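Local structure of glutamate ABC superfamily ATP binding cassette transporter, binding protein (Enterococcus faecium DO, 5EYF) at residues B[101-113]-B[169-182]. The protein binds glutamate and probably serves as the extracellular solute-binding component of an ABC transporter, delivering the amino acid to the membrane permease for uptake. Sequence-based numbering, arbitrary orientation.
With GLU (glutamic acid), chain E.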
loop_
_atom_site.group_PDB
_atom_site.type_symbol
_atom_site.label_atom_id
_atom_site.label_comp_id
_atom_site.label_asym_id
_atom_site.label_seq_id
_atom_site.Cartn_x
_atom_site.Cartn_y
_atom_site.Cartn_z
ATOM N N VAL B 101 4.547 8.476 -1.843
ATOM C CA VAL B 101 4.759 7.073 -2.208
ATOM C C VAL B 101 4.761 6.932 -3.723
ATOM O O VAL B 101 3.903 7.483 -4.417
ATOM C CB VAL B 101 3.666 6.205 -1.573
ATOM C CG1 VAL B 101 3.688 4.729 -2.085
ATOM C CG2 VAL B 101 3.806 6.214 -0.043
ATOM N N TYR B 102 5.737 6.194 -4.258
ATOM C CA TYR B 102 5.754 5.968 -5.704
ATOM C C TYR B 102 5.669 4.485 -6.108
ATOM O O TYR B 102 5.618 4.187 -7.316
ATOM C CB TYR B 102 7.009 6.642 -6.350
ATOM C CG TYR B 102 8.294 5.927 -6.011
ATOM C CD1 TYR B 102 8.831 4.986 -6.897
ATOM C CD2 TYR B 102 8.948 6.136 -4.781
ATOM C CE1 TYR B 102 9.971 4.280 -6.583
ATOM C CE2 TYR B 102 10.113 5.424 -4.463
ATOM C CZ TYR B 102 10.587 4.485 -5.348
ATOM O OH TYR B 102 11.699 3.728 -5.014
ATOM N N PHE B 103 5.654 3.545 -5.151
ATOM C CA PHE B 103 5.486 2.125 -5.442
ATOM C C PHE B 103 4.916 1.466 -4.187
ATOM O O PHE B 103 5.340 1.786 -3.080
ATOM C CB PHE B 103 6.828 1.456 -5.831
ATOM C CG PHE B 103 6.675 0.048 -6.372
ATOM C CD1 PHE B 103 6.503 -0.179 -7.730
ATOM C CD2 PHE B 103 6.662 -1.054 -5.508
ATOM C CE1 PHE B 103 6.327 -1.466 -8.234
ATOM C CE2 PHE B 103 6.518 -2.352 -6.011
ATOM C CZ PHE B 103 6.340 -2.560 -7.372
ATOM N N ASP B 104 4.014 0.507 -4.376
ATOM C CA ASP B 104 3.313 -0.153 -3.280
ATOM C C ASP B 104 3.714 -1.633 -3.199
ATOM O O ASP B 104 3.082 -2.487 -3.813
ATOM C CB ASP B 104 1.807 0.027 -3.538
ATOM C CG ASP B 104 0.963 -0.182 -2.320
ATOM O OD1 ASP B 104 1.538 -0.430 -1.249
ATOM O OD2 ASP B 104 -0.291 -0.057 -2.448
ATOM N N ALA B 105 4.777 -1.930 -2.451
ATOM C CA ALA B 105 5.260 -3.303 -2.314
ATOM C C ALA B 105 4.703 -3.943 -1.040
ATOM O O ALA B 105 3.913 -3.348 -0.303
ATOM C CB ALA B 105 6.801 -3.341 -2.352
ATOM N N GLY B 106 5.134 -5.171 -0.767
ATOM C CA GLY B 106 4.796 -5.828 0.488
ATOM C C GLY B 106 5.709 -7.005 0.686
ATOM O O GLY B 106 6.119 -7.636 -0.281
ATOM N N GLN B 107 6.034 -7.304 1.939
ATOM C CA GLN B 107 6.981 -8.391 2.177
ATOM C C GLN B 107 6.367 -9.746 1.852
ATOM O O GLN B 107 5.186 -9.985 2.097
ATOM C CB GLN B 107 7.478 -8.358 3.616
ATOM C CG GLN B 107 8.688 -9.273 3.828
ATOM C CD GLN B 107 9.383 -8.993 5.135
ATOM O OE1 GLN B 107 9.265 -7.906 5.668
ATOM N NE2 GLN B 107 10.079 -9.987 5.676
ATOM N N ALA B 108 7.185 -10.650 1.320
ATOM C CA ALA B 108 6.697 -11.943 0.849
ATOM C C ALA B 108 7.768 -13.000 1.045
ATOM O O ALA B 108 8.870 -12.720 1.522
ATOM C CB ALA B 108 6.276 -11.907 -0.633
ATOM N N LEU B 109 7.417 -14.230 0.674
ATOM C CA LEU B 109 8.279 -15.399 0.813
ATOM C C LEU B 109 8.555 -16.023 -0.540
ATOM O O LEU B 109 7.645 -16.193 -1.346
ATOM C CB LEU B 109 7.640 -16.488 1.655
ATOM C CG LEU B 109 7.313 -16.181 3.107
ATOM C CD1 LEU B 109 6.744 -17.422 3.803
ATOM C CD2 LEU B 109 8.526 -15.646 3.860
ATOM N N LEU B 110 9.805 -16.431 -0.749
ATOM C CA LEU B 110 10.205 -17.213 -1.909
ATOM C C LEU B 110 10.684 -18.577 -1.423
ATOM O O LEU B 110 11.497 -18.650 -0.497
ATOM C CB LEU B 110 11.336 -16.492 -2.664
ATOM C CG LEU B 110 11.864 -17.109 -3.964
ATOM C CD1 LEU B 110 10.948 -16.705 -5.091
ATOM C CD2 LEU B 110 13.312 -16.686 -4.267
ATOM N N VAL B 111 10.157 -19.649 -2.024
ATOM C CA VAL B 111 10.512 -21.020 -1.671
ATOM C C VAL B 111 10.732 -21.811 -2.954
ATOM O O VAL B 111 10.313 -21.404 -4.039
ATOM C CB VAL B 111 9.409 -21.699 -0.802
ATOM C CG1 VAL B 111 9.201 -20.941 0.508
ATOM C CG2 VAL B 111 8.099 -21.779 -1.561
ATOM N N LYS B 112 11.406 -22.955 -2.825
ATOM C CA LYS B 112 11.441 -23.910 -3.923
ATOM C C LYS B 112 10.038 -24.466 -4.161
ATOM O O LYS B 112 9.337 -24.841 -3.218
ATOM C CB LYS B 112 12.409 -25.047 -3.595
ATOM C CG LYS B 112 12.597 -26.075 -4.697
ATOM C CD LYS B 112 13.544 -27.172 -4.226
ATOM C CE LYS B 112 13.384 -28.442 -5.043
ATOM N NZ LYS B 112 14.337 -28.475 -6.177
ATOM N N LYS B 113 9.634 -24.548 -5.427
ATOM C CA LYS B 113 8.366 -25.202 -5.752
ATOM C C LYS B 113 8.253 -26.570 -5.095
ATOM O O LYS B 113 9.194 -27.370 -5.109
ATOM C CB LYS B 113 8.198 -25.351 -7.258
ATOM C CG LYS B 113 7.862 -24.067 -7.923
ATOM C CD LYS B 113 7.915 -24.186 -9.418
ATOM C CE LYS B 113 7.678 -22.816 -10.031
ATOM N NZ LYS B 113 7.296 -22.919 -11.456
ATOM N N ASP B 169 15.001 -22.419 4.401
ATOM C CA ASP B 169 13.788 -22.992 3.853
ATOM C C ASP B 169 12.992 -21.989 3.032
ATOM O O ASP B 169 12.176 -22.402 2.197
ATOM C CB ASP B 169 12.891 -23.525 4.985
ATOM C CG ASP B 169 13.580 -24.560 5.863
ATOM O OD1 ASP B 169 13.750 -25.715 5.420
ATOM O OD2 ASP B 169 13.947 -24.230 7.009
ATOM N N ALA B 170 13.217 -20.692 3.248
ATOM C CA ALA B 170 12.486 -19.640 2.557
ATOM C C ALA B 170 13.343 -18.391 2.557
ATOM O O ALA B 170 14.153 -18.192 3.463
ATOM C CB ALA B 170 11.126 -19.336 3.228
HETATM N N MSE B 171 13.207 -17.592 1.501
HETATM C CA MSE B 171 13.853 -16.291 1.447
HETATM C C MSE B 171 12.775 -15.224 1.546
HETATM O O MSE B 171 11.698 -15.393 0.987
HETATM C CB MSE B 171 14.672 -16.136 0.161
HETATM C CG MSE B 171 15.182 -14.734 -0.066
HETATM SE SE MSE B 171 16.266 -14.727 -1.670
HETATM C CE MSE B 171 16.642 -12.779 -1.636
ATOM N N THR B 172 13.076 -14.131 2.238
ATOM C CA THR B 172 12.112 -13.046 2.376
ATOM C C THR B 172 12.724 -11.690 2.053
ATOM O O THR B 172 13.884 -11.413 2.383
ATOM C CB THR B 172 11.494 -13.060 3.794
ATOM O OG1 THR B 172 10.363 -12.182 3.804
ATOM C CG2 THR B 172 12.470 -12.626 4.876
ATOM N N THR B 173 11.935 -10.877 1.341
ATOM C CA THR B 173 12.163 -9.453 1.125
ATOM C C THR B 173 10.917 -9.001 0.374
ATOM O O THR B 173 9.898 -9.706 0.416
ATOM C CB THR B 173 13.484 -9.137 0.381
ATOM O OG1 THR B 173 13.618 -7.713 0.205
ATOM C CG2 THR B 173 13.562 -9.793 -1.000
ATOM N N ASP B 174 10.948 -7.839 -0.260
ATOM C CA ASP B 174 9.727 -7.318 -0.850
ATOM C C ASP B 174 9.311 -8.182 -2.033
ATOM O O ASP B 174 10.155 -8.658 -2.797
ATOM C CB ASP B 174 9.920 -5.884 -1.330
ATOM C CG ASP B 174 10.225 -4.891 -0.209
ATOM O OD1 ASP B 174 10.010 -5.231 0.980
ATOM O OD2 ASP B 174 10.708 -3.752 -0.541
ATOM N N ASN B 175 8.000 -8.339 -2.212
ATOM C CA ASN B 175 7.489 -9.147 -3.312
ATOM C C ASN B 175 8.073 -8.745 -4.664
ATOM O O ASN B 175 8.494 -9.614 -5.438
ATOM C CB ASN B 175 5.960 -9.094 -3.355
ATOM C CG ASN B 175 5.374 -7.676 -3.460
ATOM O OD1 ASN B 175 6.030 -6.630 -3.304
ATOM N ND2 ASN B 175 4.097 -7.663 -3.723
ATOM N N ALA B 176 8.150 -7.440 -4.948
ATOM C CA ALA B 176 8.624 -6.987 -6.258
ATOM C C ALA B 176 10.087 -7.334 -6.470
ATOM O O ALA B 176 10.518 -7.536 -7.614
ATOM C CB ALA B 176 8.444 -5.478 -6.423
ATOM N N ILE B 177 10.860 -7.374 -5.386
ATOM C CA ILE B 177 12.260 -7.763 -5.475
ATOM C C ILE B 177 12.375 -9.258 -5.707
ATOM O O ILE B 177 13.160 -9.705 -6.554
ATOM C CB ILE B 177 13.011 -7.327 -4.211
ATOM C CG1 ILE B 177 12.948 -5.791 -4.088
ATOM C CG2 ILE B 177 14.457 -7.864 -4.233
ATOM C CD1 ILE B 177 13.494 -5.237 -2.789
ATOM N N LEU B 178 11.567 -10.048 -4.987
ATOM C CA LEU B 178 11.582 -11.498 -5.165
ATOM C C LEU B 178 11.155 -11.876 -6.569
ATOM O O LEU B 178 11.654 -12.856 -7.126
ATOM C CB LEU B 178 10.657 -12.166 -4.156
ATOM C CG LEU B 178 11.158 -12.141 -2.723
ATOM C CD1 LEU B 178 10.102 -12.733 -1.803
ATOM C CD2 LEU B 178 12.458 -12.890 -2.603
ATOM N N LEU B 179 10.213 -11.124 -7.147
ATOM C CA LEU B 179 9.865 -11.341 -8.548
ATOM C C LEU B 179 11.081 -11.192 -9.446
ATOM O O LEU B 179 11.259 -11.973 -10.382
ATOM C CB LEU B 179 8.769 -10.372 -8.984
ATOM C CG LEU B 179 7.325 -10.770 -8.663
ATOM C CD1 LEU B 179 6.381 -9.725 -9.216
ATOM C CD2 LEU B 179 6.991 -12.142 -9.216
ATOM N N GLY B 180 11.909 -10.168 -9.201
ATOM C CA GLY B 180 13.128 -10.004 -9.976
ATOM C C GLY B 180 14.030 -11.212 -9.890
ATOM O O GLY B 180 14.801 -11.492 -10.817
ATOM N N ILE B 181 13.922 -11.960 -8.799
ATOM C CA ILE B 181 14.687 -13.185 -8.616
ATOM C C ILE B 181 13.956 -14.398 -9.186
ATOM O O ILE B 181 14.580 -15.292 -9.757
ATOM C CB ILE B 181 15.007 -13.366 -7.120
ATOM C CG1 ILE B 181 15.776 -12.158 -6.588
ATOM C CG2 ILE B 181 15.771 -14.675 -6.901
ATOM C CD1 ILE B 181 15.769 -12.041 -5.077
ATOM N N ALA B 182 12.632 -14.473 -9.040
ATOM C CA ALA B 182 11.916 -15.663 -9.499
ATOM C C ALA B 182 11.837 -15.723 -11.018
ATOM O O ALA B 182 11.795 -16.819 -11.593
ATOM C CB ALA B 182 10.509 -15.711 -8.909
HETATM N N GLU E . 11.683 -2.037 1.144
HETATM C CA GLU E . 12.332 -2.681 2.297
HETATM C C GLU E . 13.121 -1.659 3.103
HETATM O O GLU E . 13.184 -0.475 2.746
HETATM C CB GLU E . 13.244 -3.845 1.861
HETATM C CG GLU E . 14.172 -3.533 0.687
HETATM C CD GLU E . 15.343 -2.618 1.031
HETATM O OE1 GLU E . 15.799 -1.913 0.125
HETATM O OE2 GLU E . 15.872 -2.654 2.166
HETATM O OXT GLU E . 13.704 -1.992 4.154
HETATM O O HOH W 1 2.847 -5.086 -4.660
HETATM O O HOH W 2 12.436 -23.855 -0.183
#
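G106 and N175 grip each other twice: the backbone N of N175 donates to G106 O (2.8 Å), and G106 N returns a bond to the side-chain OD1 of N175 (3.1 Å), arriving from above the amide's carbonyl plane. With CG between its own backbone N and carbonyl carbon (chi1 56°), N175 brings OD1 to G106 N; ND2 then reaches D104 O through a water. Further along, T172 OG1 donates to A108 O (2.8 Å) and accepts from Q107 NE2 (2.9 Å), the hydroxyl oxygen lying close to the plane of the Q107 amide. That amide is also held by S137 and N140, so its rotation is well fixed. Regular antiparallel pairing follows, with L110 and M171 exchanging two backbone bonds, while a water links K112 N to D169 O at the end. Helix 175-182 packs on the sheet face that carries A108 and L110: L110 sets CB against L178 CD2 (3.8 Å) and its two methyls on I181 and A182. Toward the other lobe, A176 CB rests against the F103 ring at CE2 (3.7 Å). D174, the residue just before helix 175-182, takes the ammonium N of the bound glutamate on OD2 (2.6 Å), which also hydrogen-bonds Y200 OH. Strand 103-112 and the helix start, joined through G106 and N175, probably help to position this carboxylate at the cleft of a two-lobed binding protein, where its negative charge probably favours the ligand's ammonium group.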